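Long-range contacts in endo-1,4-beta-xylanase (Bacteroides thetaiotaomicron VPI-5482, PDB 3KST), which probably hydrolyses O-glycosidic bonds in the breakdown of xylan, as a calcium-binding member of glycosyl hydrolase family 43: residues Lys213-Thr221 against Lys231-Gln239; Val87-Phe96 against Gln158-Ile166. All coordinates share one frame; numbering follows the deposited sequence.

Contact 1: Lys213-Thr221 against Lys231-Gln239; sequences KGYGVGYAT and KYSKNPLLQ
Tyr219 and Tyr232 lie nearly parallel, their planes 19° apart, yet slid so far that the rings barely overlap. What sits over the Tyr219 face is the CB of Tyr232, a CH-pi contact 3.6 Å from the ring centroid; in return the OH of Tyr219 reaches over the rim of one Tyr232 face. The Tyr219 ring gets there because its CG stands between the backbone N and the carbonyl carbon (chi1 77°), which turns the ring toward 231-239. Leu237 crosses it at about a right angle and sets CD1 at the ring's edge, 3.5 Å from Tyr219 CD1.

Beside the rings, the amide of Asn235 bonds to both backbone polar atoms of Tyr219. ND2 gives a 2.9 Å bond to Tyr219 O, which lies close to the amide plane, whereas Tyr219 N approaches OD1 at 3.0 Å from above the carbonyl plane. Tyr219 O also accepts from Tyr232 N, so two donors hold it. A type I turn from Tyr232 to Asn235 and a cis peptide before Pro236 lead into a classic beta bulge: Leu237 and Leu238 both face Val217, whose O takes a 2.7 Å bond from Leu237 N and a weak one from Leu238 N, while Val217 N donates to Leu238 O. Farther on, extended Gln239 carries NE2 to a lone pair of Gly214 O at 2.7 Å, nearly straight at 169°.

The adjoining Tyr215 turns away and bonds through OH to Glu190, the predicted proton donor. The contact thus closes the edge of a four-stranded propeller blade, where strand 230-231 is too short to pair along all of 216-222: the Asn235 amide and the bulged loop bond the strand's backbone, and Gln239 extends the pairing to Gly214, just before it.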
ATOM      1  N   LYS A 213      -2.293   5.011  18.265  1.00 10.07           N
ATOM      2  CA  LYS A 213      -1.832   3.628  18.527  1.00 10.06           C
ATOM      3  C   LYS A 213      -2.794   2.558  18.011  1.00  9.42           C
ATOM      4  O   LYS A 213      -2.381   1.424  17.822  1.00 10.02           O
ATOM      5  CB  LYS A 213      -1.536   3.372  20.026  1.00 10.53           C
ATOM      6  CG  LYS A 213      -0.375   4.145  20.525  1.00 12.03           C
ATOM      7  CD  LYS A 213      -0.281   4.031  22.029  1.00 12.93           C
ATOM      8  CE  LYS A 213       0.894   4.780  22.565  1.00 16.09           C
ATOM      9  NZ  LYS A 213       0.818   4.813  24.037  1.00 20.02           N
ATOM     10  N   GLY A 214      -4.072   2.946  17.853  1.00 10.18           N
ATOM     11  CA  GLY A 214      -5.151   2.142  17.329  1.00 10.39           C
ATOM     12  C   GLY A 214      -5.355   2.166  15.828  1.00 10.00           C
ATOM     13  O   GLY A 214      -6.405   1.638  15.339  1.00 10.16           O
ATOM     14  N   TYR A 215      -4.402   2.753  15.082  1.00  9.81           N
ATOM     15  CA  TYR A 215      -4.368   2.579  13.612  1.00  9.77           C
ATOM     16  C   TYR A 215      -4.496   1.066  13.395  1.00  9.60           C
ATOM     17  O   TYR A 215      -3.827   0.263  14.102  1.00  9.10           O
ATOM     18  CB  TYR A 215      -3.042   3.053  13.021  1.00  9.46           C
ATOM     19  CG  TYR A 215      -3.003   3.372  11.528  1.00  9.61           C
ATOM     20  CD1 TYR A 215      -3.947   4.216  10.933  1.00  8.22           C
ATOM     21  CD2 TYR A 215      -1.929   2.964  10.747  1.00  9.10           C
ATOM     22  CE1 TYR A 215      -3.870   4.567   9.559  1.00  8.24           C
ATOM     23  CE2 TYR A 215      -1.844   3.303   9.369  1.00 10.82           C
ATOM     24  CZ  TYR A 215      -2.822   4.103   8.798  1.00 10.57           C
ATOM     25  OH  TYR A 215      -2.731   4.438   7.483  1.00 11.34           O
ATOM     26  N   GLY A 216      -5.371   0.668  12.471  1.00 10.00           N
ATOM     27  CA  GLY A 216      -5.619  -0.736  12.227  1.00  9.64           C
ATOM     28  C   GLY A 216      -6.145  -1.062  10.855  1.00  9.80           C
ATOM     29  O   GLY A 216      -6.559  -0.171  10.128  1.00 10.48           O
ATOM     30  N   VAL A 217      -6.097  -2.347  10.521  1.00 10.40           N
ATOM     31  CA  VAL A 217      -6.505  -2.856   9.226  1.00  9.51           C
ATOM     32  C   VAL A 217      -7.793  -3.656   9.291  1.00  9.72           C
ATOM     33  O   VAL A 217      -7.971  -4.506  10.179  1.00  8.75           O
ATOM     34  CB  VAL A 217      -5.408  -3.759   8.632  1.00  9.11           C
ATOM     35  CG1 VAL A 217      -5.841  -4.353   7.258  1.00  7.78           C
ATOM     36  CG2 VAL A 217      -4.074  -2.973   8.508  1.00  9.55           C
ATOM     37  N   GLY A 218      -8.672  -3.439   8.317  1.00 10.47           N
ATOM     38  CA  GLY A 218      -9.903  -4.212   8.185  1.00 10.75           C
ATOM     39  C   GLY A 218     -10.169  -4.469   6.717  1.00 11.02           C
ATOM     40  O   GLY A 218      -9.400  -3.999   5.851  1.00 11.67           O
ATOM     41  N   TYR A 219     -11.238  -5.200   6.423  1.00 11.59           N
ATOM     42  CA  TYR A 219     -11.651  -5.391   5.008  1.00 11.40           C
ATOM     43  C   TYR A 219     -13.167  -5.303   4.783  1.00 11.56           C
ATOM     44  O   TYR A 219     -13.957  -5.291   5.740  1.00 11.27           O
ATOM     45  CB  TYR A 219     -11.096  -6.698   4.418  1.00 11.52           C
ATOM     46  CG  TYR A 219     -11.807  -7.981   4.830  1.00 12.51           C
ATOM     47  CD1 TYR A 219     -11.459  -8.646   5.999  1.00 13.39           C
ATOM     48  CD2 TYR A 219     -12.820  -8.547   4.025  1.00 12.68           C
ATOM     49  CE1 TYR A 219     -12.087  -9.844   6.387  1.00 13.04           C
ATOM     50  CE2 TYR A 219     -13.463  -9.753   4.411  1.00 13.18           C
ATOM     51  CZ  TYR A 219     -13.090 -10.386   5.588  1.00 14.24           C
ATOM     52  OH  TYR A 219     -13.695 -11.543   5.994  1.00 15.46           O
ATOM     53  N   ALA A 220     -13.508  -5.229   3.497  1.00 10.96           N
ATOM     54  CA  ALA A 220     -14.872  -5.225   2.983  1.00 11.77           C
ATOM     55  C   ALA A 220     -14.892  -6.026   1.703  1.00 12.43           C
ATOM     56  O   ALA A 220     -13.877  -6.112   1.005  1.00 11.74           O
ATOM     57  CB  ALA A 220     -15.371  -3.820   2.717  1.00 12.16           C
ATOM     58  N   THR A 221     -16.046  -6.622   1.414  1.00 12.06           N
ATOM     59  CA  THR A 221     -16.222  -7.433   0.222  1.00 12.91           C
ATOM     60  C   THR A 221     -17.293  -6.879  -0.693  1.00 12.78           C
ATOM     61  O   THR A 221     -18.160  -6.109  -0.277  1.00 12.37           O
ATOM     62  CB  THR A 221     -16.585  -8.913   0.548  1.00 13.70           C
ATOM     63  OG1 THR A 221     -17.827  -8.996   1.262  1.00 13.68           O
ATOM     64  CG2 THR A 221     -15.500  -9.558   1.391  1.00 13.10           C
ATOM     65  N   LYS A 231     -18.635  -4.538   5.081  1.00 13.50           N
ATOM     66  CA  LYS A 231     -17.481  -4.677   5.950  1.00 13.26           C
ATOM     67  C   LYS A 231     -17.595  -5.957   6.730  1.00 13.60           C
ATOM     68  O   LYS A 231     -18.710  -6.336   7.143  1.00 13.73           O
ATOM     69  CB  LYS A 231     -17.366  -3.498   6.941  1.00 13.23           C
ATOM     70  CG  LYS A 231     -16.861  -2.198   6.310  1.00 13.50           C
ATOM     71  CD  LYS A 231     -17.076  -1.013   7.217  1.00 10.90           C
ATOM     72  CE  LYS A 231     -16.604   0.318   6.602  1.00 10.66           C
ATOM     73  NZ  LYS A 231     -16.909   1.499   7.439  1.00  7.65           N
ATOM     74  N   TYR A 232     -16.464  -6.647   6.874  1.00 13.82           N
ATOM     75  CA  TYR A 232     -16.362  -7.847   7.719  1.00 13.79           C
ATOM     76  C   TYR A 232     -16.815  -7.473   9.144  1.00 14.56           C
ATOM     77  O   TYR A 232     -16.365  -6.458   9.689  1.00 13.17           O
ATOM     78  CB  TYR A 232     -14.916  -8.332   7.691  1.00 14.78           C
ATOM     79  CG  TYR A 232     -14.593  -9.515   8.575  1.00 15.80           C
ATOM     80  CD1 TYR A 232     -15.386 -10.670   8.570  1.00 17.87           C
ATOM     81  CD2 TYR A 232     -13.445  -9.505   9.373  1.00 17.68           C
ATOM     82  CE1 TYR A 232     -15.056 -11.771   9.387  1.00 19.17           C
ATOM     83  CE2 TYR A 232     -13.096 -10.583  10.153  1.00 18.77           C
ATOM     84  CZ  TYR A 232     -13.884 -11.715  10.162  1.00 21.06           C
ATOM     85  OH  TYR A 232     -13.482 -12.737  11.001  1.00 22.27           O
ATOM     86  N   SER A 233     -17.700  -8.294   9.717  1.00 14.68           N
ATOM     87  CA  SER A 233     -18.289  -8.016  11.020  0.50 15.62           C
ATOM     88  C   SER A 233     -17.283  -8.068  12.183  1.00 15.45           C
ATOM     89  O   SER A 233     -17.499  -7.401  13.191  1.00 16.96           O
ATOM     90  CB  SER A 233     -19.484  -8.955  11.288  0.50 15.31           C
ATOM     91  OG  SER A 233     -20.306  -8.433  12.316  0.50 16.74           O
ATOM     92  N   LYS A 234     -16.197  -8.847  12.033  1.00 15.58           N
ATOM     93  CA  LYS A 234     -15.149  -8.984  13.073  1.00 15.44           C
ATOM     94  C   LYS A 234     -13.912  -8.110  12.780  1.00 14.78           C
ATOM     95  O   LYS A 234     -12.792  -8.411  13.291  1.00 13.32           O
ATOM     96  CB  LYS A 234     -14.670 -10.444  13.262  1.00 15.94           C
ATOM     97  CG  LYS A 234     -15.717 -11.590  13.312  1.00 18.41           C
ATOM     98  CD  LYS A 234     -16.288 -11.858  14.701  1.00 21.90           C
ATOM     99  CE  LYS A 234     -15.233 -12.414  15.680  1.00 22.91           C
ATOM    100  NZ  LYS A 234     -15.864 -13.132  16.829  1.00 25.56           N
ATOM    101  N   ASN A 235     -14.059  -7.058  11.957  1.00 13.40           N
ATOM    102  CA  ASN A 235     -12.946  -6.097  11.813  1.00 13.30           C
ATOM    103  C   ASN A 235     -12.683  -5.471  13.202  1.00 12.98           C
ATOM    104  O   ASN A 235     -13.628  -5.343  14.004  1.00 12.70           O
ATOM    105  CB  ASN A 235     -13.236  -4.954  10.839  1.00 11.90           C
ATOM    106  CG  ASN A 235     -13.079  -5.316   9.366  1.00 12.81           C
ATOM    107  OD1 ASN A 235     -12.368  -6.235   8.964  1.00 11.64           O
ATOM    108  ND2 ASN A 235     -13.708  -4.503   8.536  1.00 11.28           N
ATOM    109  N   PRO A 236     -11.432  -5.065  13.497  1.00 13.71           N
ATOM    110  CA  PRO A 236     -10.252  -5.129  12.613  1.00 13.19           C
ATOM    111  C   PRO A 236      -9.494  -6.467  12.573  1.00 12.82           C
ATOM    112  O   PRO A 236      -9.556  -7.268  13.518  1.00 13.11           O
ATOM    113  CB  PRO A 236      -9.361  -4.034  13.169  1.00 12.70           C
ATOM    114  CG  PRO A 236      -9.667  -3.981  14.633  1.00 13.74           C
ATOM    115  CD  PRO A 236     -11.103  -4.425  14.789  1.00 13.69           C
ATOM    116  N   LEU A 237      -8.807  -6.697  11.455  1.00 12.63           N
ATOM    117  CA  LEU A 237      -7.930  -7.861  11.287  1.00 13.31           C
ATOM    118  C   LEU A 237      -6.624  -7.684  12.054  1.00 13.14           C
ATOM    119  O   LEU A 237      -6.037  -8.682  12.476  1.00 12.52           O
ATOM    120  CB  LEU A 237      -7.572  -8.102   9.811  1.00 14.36           C
ATOM    121  CG  LEU A 237      -8.564  -8.782   8.858  1.00 15.76           C
ATOM    122  CD1 LEU A 237     -10.002  -8.490   9.205  1.00 19.75           C
ATOM    123  CD2 LEU A 237      -8.210  -8.453   7.377  1.00 19.53           C
ATOM    124  N   LEU A 238      -6.165  -6.433  12.200  1.00 11.46           N
ATOM    125  CA  LEU A 238      -4.876  -6.109  12.809  1.00 10.87           C
ATOM    126  C   LEU A 238      -4.969  -4.730  13.450  1.00 10.78           C
ATOM    127  O   LEU A 238      -5.235  -3.776  12.769  1.00  9.87           O
ATOM    128  CB  LEU A 238      -3.779  -6.081  11.730  1.00 10.44           C
ATOM    129  CG  LEU A 238      -2.368  -5.608  12.176  1.00 12.09           C
ATOM    130  CD1 LEU A 238      -1.822  -6.594  13.165  1.00 13.26           C
ATOM    131  CD2 LEU A 238      -1.402  -5.384  10.995  1.00  9.26           C
ATOM    132  N   GLN A 239      -4.762  -4.649  14.762  1.00 10.92           N
ATOM    133  CA  GLN A 239      -4.768  -3.395  15.521  1.00 11.65           C
ATOM    134  C   GLN A 239      -3.825  -3.610  16.730  1.00 12.21           C
ATOM    135  O   GLN A 239      -4.253  -3.805  17.877  1.00 14.78           O
ATOM    136  CB  GLN A 239      -6.200  -2.998  15.897  1.00 11.72           C
ATOM    137  CG  GLN A 239      -6.337  -1.646  16.600  1.00 11.95           C
ATOM    138  CD  GLN A 239      -7.779  -1.277  16.902  1.00 15.00           C
ATOM    139  OE1 GLN A 239      -8.492  -2.038  17.538  1.00 15.12           O
ATOM    140  NE2 GLN A 239      -8.201  -0.091  16.475  1.00 16.08           N
TER

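Contact 2: Val87-Phe96 against Gln158-Ile166; sequences VESKKKFYLF and QMTDDLMSI
Leu163 makes most of the apolar contacts with 87-96. Its CD1 stands over one face of the Tyr94 ring, 4.2 Å from the centroid and 16° off the normal, which identifies a CH-pi contact, and meets Val87 CG1 tip to tip at 3.9 Å. Its CB lies beside Tyr94 CE2 and Phe96 CZ. Selenomethionine Met159 comes from the opposite direction to Phe96 in a Met-aromatic contact: SE is 3.7 Å from Phe96 CE2, oblique to the ring. Leu163 O lies at the edge of the Phe96 ring, 3.4 Å from Phe96 CZ, and is buried without a polar partner.

These residues join neighbouring blades of the five-bladed beta-propeller typical of family 43: strand 92-99 is the middle strand of its three-stranded sheet, and 158-166 follows strand 152-158 of the next. Pro141, on the latter sheet, also touches Leu163 and Met159.

Among the polar contacts, Lys90 NZ donates to Asp161 O at 2.8 Å, 46° out of the carbonyl plane; the chain bends at chi2 (-63°) on its way there. An alanine in place of Lys90 would probably leave Asp161 O without this donor. A water bridges Tyr94 OH and Asp162 O, donating to Asp162 O at 2.6 Å. Within the type I turn from Thr160 to Leu163 and just after it, Asp162 OD1 receives Thr160 OG1 and Met164 N from opposite faces, the second bond forming an Asx turn.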
ATOM      1  N   VAL A  87       3.389  -4.567 -15.268  1.00 16.31           N
ATOM      2  CA  VAL A  87       2.165  -4.699 -16.068  0.50 17.38           C
ATOM      3  C   VAL A  87       2.483  -5.509 -17.339  1.00 18.21           C
ATOM      4  O   VAL A  87       3.182  -5.039 -18.252  1.00 17.72           O
ATOM      5  CB  VAL A  87       1.494  -3.342 -16.348  0.50 17.34           C
ATOM      6  CG1 VAL A  87       1.030  -2.693 -15.033  0.50 17.10           C
ATOM      7  CG2 VAL A  87       2.414  -2.427 -17.071  0.50 16.94           C
ATOM      8  N   GLU A  88       1.963  -6.744 -17.371  1.00 20.04           N
ATOM      9  CA  GLU A  88       2.183  -7.710 -18.471  1.00 21.89           C
ATOM     10  C   GLU A  88       1.787  -7.153 -19.842  1.00 21.76           C
ATOM     11  O   GLU A  88       2.524  -7.350 -20.825  1.00 22.04           O
ATOM     12  CB  GLU A  88       1.454  -9.044 -18.201  1.00 22.36           C
ATOM     13  CG  GLU A  88       2.101 -10.243 -18.878  1.00 25.98           C
ATOM     14  CD  GLU A  88       3.460 -10.608 -18.273  1.00 29.13           C
ATOM     15  OE1 GLU A  88       3.586 -10.633 -17.025  1.00 33.58           O
ATOM     16  OE2 GLU A  88       4.410 -10.886 -19.039  1.00 33.24           O
ATOM     17  N   SER A  89       0.629  -6.476 -19.863  1.00 22.07           N
ATOM     18  CA  SER A  89       0.074  -5.737 -21.017  1.00 22.56           C
ATOM     19  C   SER A  89       1.074  -4.767 -21.648  1.00 21.93           C
ATOM     20  O   SER A  89       1.185  -4.718 -22.874  1.00 23.01           O
ATOM     21  CB  SER A  89      -1.168  -4.931 -20.562  1.00 22.03           C
ATOM     22  OG  SER A  89      -1.713  -4.139 -21.605  1.00 25.73           O
ATOM     23  N   LYS A  90       1.809  -4.028 -20.803  1.00 21.11           N
ATOM     24  CA  LYS A  90       2.773  -2.993 -21.241  1.00 20.44           C
ATOM     25  C   LYS A  90       4.253  -3.389 -21.219  1.00 19.84           C
ATOM     26  O   LYS A  90       5.084  -2.610 -21.691  1.00 19.44           O
ATOM     27  CB  LYS A  90       2.642  -1.731 -20.371  1.00 20.44           C
ATOM     28  CG  LYS A  90       1.231  -1.293 -20.008  1.00 19.91           C
ATOM     29  CD  LYS A  90       0.433  -0.923 -21.211  1.00 19.58           C
ATOM     30  CE  LYS A  90      -0.883  -0.331 -20.815  1.00 18.31           C
ATOM     31  NZ  LYS A  90      -1.577   0.123 -22.015  1.00 18.08           N
ATOM     32  N   LYS A  91       4.572  -4.548 -20.629  1.00 19.74           N
ATOM     33  CA  LYS A  91       5.961  -5.049 -20.428  1.00 19.24           C
ATOM     34  C   LYS A  91       6.916  -4.005 -19.842  1.00 18.61           C
ATOM     35  O   LYS A  91       8.014  -3.742 -20.360  1.00 18.30           O
ATOM     36  CB  LYS A  91       6.509  -5.750 -21.684  1.00 20.07           C
ATOM     37  CG  LYS A  91       5.700  -6.996 -22.019  1.00 20.71           C
ATOM     38  CD  LYS A  91       6.328  -7.788 -23.151  1.00 23.45           C
ATOM     39  CE  LYS A  91       5.639  -9.127 -23.344  1.00 24.47           C
ATOM     40  NZ  LYS A  91       5.818 -10.046 -22.189  1.00 26.16           N
ATOM     41  N   LYS A  92       6.452  -3.422 -18.727  1.00 17.24           N
ATOM     42  CA  LYS A  92       7.109  -2.308 -18.047  1.00 16.06           C
ATOM     43  C   LYS A  92       6.584  -2.204 -16.594  1.00 14.11           C
ATOM     44  O   LYS A  92       5.457  -2.631 -16.306  1.00 12.61           O
ATOM     45  CB  LYS A  92       6.760  -1.030 -18.822  1.00 17.13           C
ATOM     46  CG  LYS A  92       7.648   0.173 -18.612  1.00 17.87           C
ATOM     47  CD  LYS A  92       7.297   1.359 -19.532  1.00 20.48           C
ATOM     48  CE  LYS A  92       7.426   1.033 -21.034  1.00 21.77           C
ATOM     49  NZ  LYS A  92       7.176   2.232 -21.877  1.00 22.24           N
ATOM     50  N   PHE A  93       7.394  -1.619 -15.718  1.00 13.12           N
ATOM     51  CA  PHE A  93       7.017  -1.393 -14.313  1.00 12.51           C
ATOM     52  C   PHE A  93       6.313  -0.035 -14.150  1.00 12.18           C
ATOM     53  O   PHE A  93       6.736   0.969 -14.722  1.00 12.52           O
ATOM     54  CB  PHE A  93       8.242  -1.494 -13.395  1.00 12.66           C
ATOM     55  CG  PHE A  93       8.909  -2.833 -13.461  1.00 11.42           C
ATOM     56  CD1 PHE A  93       9.843  -3.106 -14.466  1.00 11.85           C
ATOM     57  CD2 PHE A  93       8.571  -3.841 -12.554  1.00 10.82           C
ATOM     58  CE1 PHE A  93      10.451  -4.349 -14.553  1.00 12.07           C
ATOM     59  CE2 PHE A  93       9.171  -5.103 -12.652  1.00 12.99           C
ATOM     60  CZ  PHE A  93      10.112  -5.347 -13.648  1.00 12.58           C
ATOM     61  N   TYR A  94       5.237  -0.008 -13.362  1.00 12.76           N
ATOM     62  CA  TYR A  94       4.490   1.209 -13.050  1.00 11.88           C
ATOM     63  C   TYR A  94       4.534   1.465 -11.544  1.00 11.57           C
ATOM     64  O   TYR A  94       4.261   0.550 -10.762  1.00 10.29           O
ATOM     65  CB  TYR A  94       3.035   1.090 -13.539  1.00 12.47           C
ATOM     66  CG  TYR A  94       2.897   1.262 -15.055  1.00 13.47           C
ATOM     67  CD1 TYR A  94       3.496   0.358 -15.947  1.00 16.39           C
ATOM     68  CD2 TYR A  94       2.194   2.346 -15.609  1.00 14.17           C
ATOM     69  CE1 TYR A  94       3.394   0.532 -17.336  1.00 16.82           C
ATOM     70  CE2 TYR A  94       2.067   2.503 -17.012  1.00 15.29           C
ATOM     71  CZ  TYR A  94       2.667   1.573 -17.858  1.00 17.51           C
ATOM     72  OH  TYR A  94       2.606   1.681 -19.221  1.00 17.90           O
ATOM     73  N   LEU A  95       4.948   2.681 -11.162  1.00 11.34           N
ATOM     74  CA  LEU A  95       4.956   3.151  -9.788  1.00 10.64           C
ATOM     75  C   LEU A  95       3.803   4.154  -9.616  1.00 11.06           C
ATOM     76  O   LEU A  95       3.807   5.210 -10.242  1.00 11.65           O
ATOM     77  CB  LEU A  95       6.290   3.842  -9.454  1.00 11.52           C
ATOM     78  CG  LEU A  95       6.409   4.710  -8.199  1.00 11.86           C
ATOM     79  CD1 LEU A  95       6.094   3.856  -7.008  1.00  9.75           C
ATOM     80  CD2 LEU A  95       7.782   5.420  -8.138  1.00 12.30           C
ATOM     81  N   PHE A  96       2.846   3.816  -8.753  1.00  9.66           N
ATOM     82  CA  PHE A  96       1.712   4.671  -8.425  1.00  8.96           C
ATOM     83  C   PHE A  96       1.993   5.242  -7.034  1.00  8.51           C
ATOM     84  O   PHE A  96       2.375   4.516  -6.131  1.00  8.70           O
ATOM     85  CB  PHE A  96       0.411   3.888  -8.461  1.00  9.63           C
ATOM     86  CG  PHE A  96      -0.110   3.694  -9.842  1.00  8.74           C
ATOM     87  CD1 PHE A  96       0.423   2.713 -10.684  1.00 10.70           C
ATOM     88  CD2 PHE A  96      -1.075   4.555 -10.348  1.00 10.93           C
ATOM     89  CE1 PHE A  96      -0.072   2.585 -12.007  1.00 10.64           C
ATOM     90  CE2 PHE A  96      -1.552   4.415 -11.638  1.00 11.46           C
ATOM     91  CZ  PHE A  96      -1.056   3.440 -12.460  1.00 11.71           C
ATOM     92  N   GLN A 158     -12.394   3.595 -12.796  1.00 11.45           N
ATOM     93  CA  GLN A 158     -11.732   2.842 -13.854  1.00 12.27           C
ATOM     94  C   GLN A 158     -10.656   3.748 -14.448  1.00 11.66           C
ATOM     95  O   GLN A 158     -10.854   4.973 -14.539  1.00 12.39           O
ATOM     96  CB  GLN A 158     -12.754   2.470 -14.931  1.00 13.28           C
ATOM     97  CG  GLN A 158     -12.230   1.605 -16.045  1.00 15.59           C
ATOM     98  CD  GLN A 158     -13.232   1.444 -17.176  1.00 17.11           C
ATOM     99  OE1 GLN A 158     -14.438   1.629 -16.989  1.00 16.65           O
ATOM    100  NE2 GLN A 158     -12.731   1.076 -18.366  1.00 18.70           N
HETATM  101  N   MSE A 159      -9.512   3.164 -14.809  1.00 10.79           N
HETATM  102  CA  MSE A 159      -8.441   3.919 -15.473  1.00 10.96           C
HETATM  103  C   MSE A 159      -8.589   3.801 -16.988  1.00 12.04           C
HETATM  104  O   MSE A 159      -9.240   2.885 -17.500  1.00 13.21           O
HETATM  105  CB  MSE A 159      -7.028   3.412 -15.106  1.00 10.66           C
HETATM  106  CG  MSE A 159      -6.705   3.404 -13.623  1.00 11.73           C
HETATM  107 SE   MSE A 159      -4.808   3.631 -13.287  0.75 10.38          SE
HETATM  108  CE  MSE A 159      -4.730   5.512 -13.574  1.00 15.34           C
ATOM    109  N   THR A 160      -7.954   4.725 -17.706  1.00 12.54           N
ATOM    110  CA  THR A 160      -7.838   4.594 -19.157  1.00 13.38           C
ATOM    111  C   THR A 160      -6.869   3.421 -19.477  1.00 14.30           C
ATOM    112  O   THR A 160      -6.201   2.879 -18.575  1.00 13.70           O
ATOM    113  CB  THR A 160      -7.381   5.917 -19.795  1.00 12.70           C
ATOM    114  OG1 THR A 160      -6.164   6.351 -19.184  1.00 12.67           O
ATOM    115  CG2 THR A 160      -8.437   7.029 -19.583  1.00 13.38           C
ATOM    116  N   ASP A 161      -6.777   3.061 -20.761  1.00 14.68           N
ATOM    117  CA  ASP A 161      -5.943   1.938 -21.223  1.00 15.84           C
ATOM    118  C   ASP A 161      -4.456   2.164 -20.910  1.00 15.51           C
ATOM    119  O   ASP A 161      -3.744   1.223 -20.601  1.00 15.84           O
ATOM    120  CB  ASP A 161      -6.074   1.721 -22.760  1.00 16.82           C
ATOM    121  CG  ASP A 161      -7.498   1.337 -23.225  1.00 20.53           C
ATOM    122  OD1 ASP A 161      -8.242   0.624 -22.512  1.00 24.96           O
ATOM    123  OD2 ASP A 161      -7.873   1.721 -24.364  1.00 23.56           O
ATOM    124  N   ASP A 162      -4.006   3.419 -20.983  1.00 14.69           N
ATOM    125  CA  ASP A 162      -2.584   3.760 -20.739  1.00 14.49           C
ATOM    126  C   ASP A 162      -2.211   3.854 -19.251  1.00 13.39           C
ATOM    127  O   ASP A 162      -1.061   4.170 -18.948  1.00 13.46           O
ATOM    128  CB  ASP A 162      -2.147   5.040 -21.514  1.00 14.76           C
ATOM    129  CG  ASP A 162      -2.860   6.331 -21.067  1.00 16.20           C
ATOM    130  OD1 ASP A 162      -3.657   6.338 -20.123  1.00 16.98           O
ATOM    131  OD2 ASP A 162      -2.548   7.405 -21.635  1.00 20.10           O
ATOM    132  N   LEU A 163      -3.183   3.670 -18.345  1.00 12.05           N
ATOM    133  CA  LEU A 163      -2.946   3.746 -16.884  1.00 11.58           C
ATOM    134  C   LEU A 163      -2.473   5.132 -16.361  1.00 11.84           C
ATOM    135  O   LEU A 163      -1.945   5.245 -15.212  1.00 11.03           O
ATOM    136  CB  LEU A 163      -1.963   2.612 -16.473  1.00 11.15           C
ATOM    137  CG  LEU A 163      -2.202   1.163 -16.959  1.00  9.84           C
ATOM    138  CD1 LEU A 163      -1.216   0.130 -16.378  1.00 12.22           C
ATOM    139  CD2 LEU A 163      -3.620   0.725 -16.631  1.00 11.78           C
HETATM  140  N   MSE A 164      -2.715   6.180 -17.171  1.00 11.73           N
HETATM  141  CA  MSE A 164      -2.267   7.538 -16.925  0.50 12.03           C
HETATM  142  C   MSE A 164      -3.413   8.444 -16.421  1.00 11.62           C
HETATM  143  O   MSE A 164      -3.171   9.494 -15.869  1.00 12.13           O
HETATM  144  CB  MSE A 164      -1.688   8.075 -18.254  0.50 12.34           C
HETATM  145  CG  MSE A 164      -0.584   9.079 -18.117  0.50 12.55           C
HETATM  146 SE   MSE A 164       1.155   8.281 -17.705  0.38 12.21          SE
HETATM  147  CE  MSE A 164       0.604   6.527 -17.095  0.50 12.81           C
ATOM    148  N   SER A 165      -4.657   8.041 -16.662  1.00 11.86           N
ATOM    149  CA  SER A 165      -5.824   8.844 -16.277  1.00 11.47           C
ATOM    150  C   SER A 165      -6.919   7.971 -15.711  1.00 11.02           C
ATOM    151  O   SER A 165      -6.969   6.766 -16.007  1.00 10.06           O
ATOM    152  CB  SER A 165      -6.414   9.517 -17.517  1.00 12.08           C
ATOM    153  OG  SER A 165      -5.475  10.292 -18.234  1.00 11.46           O
ATOM    154  N   ILE A 166      -7.783   8.587 -14.907  1.00 10.12           N
ATOM    155  CA  ILE A 166      -9.006   7.924 -14.424  1.00 11.15           C
ATOM    156  C   ILE A 166     -10.182   8.398 -15.266  1.00 11.11           C
ATOM    157  O   ILE A 166     -10.166   9.516 -15.784  1.00 12.64           O
ATOM    158  CB  ILE A 166      -9.295   8.142 -12.924  1.00 10.19           C
ATOM    159  CG1 ILE A 166      -9.427   9.605 -12.513  1.00 10.79           C
ATOM    160  CG2 ILE A 166      -8.192   7.510 -12.078  1.00 12.13           C
ATOM    161  CD1 ILE A 166     -10.123   9.729 -11.132  1.00  8.67           C
TER
HETATM  162  O   HOH W   1       1.173   3.741 -20.281  1.00 11.90           O

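In the fold
Contact 1 and contact 2 lie on opposite sides of the chain's centre, their own centres about 29 Å apart and their nearest atoms about 15 Å apart, so neither touches the other. They differ in kind: 213-221 against 231-239 completes the edge within one blade, while 87-96 against 158-166 joins two blades. Each nevertheless has an aromatic residue near the central site. The side chains of Tyr215 and Phe96 are both about 9 Å from the bound calcium ion; the Tyr215 side chain is about 4 Å from that of His251 and the Phe96 side chain about 5 Å from that of Glu83, both calcium ligands. The Phe96 side chain is also about 10 Å from that of Asp130, the predicted pKa-modulating residue.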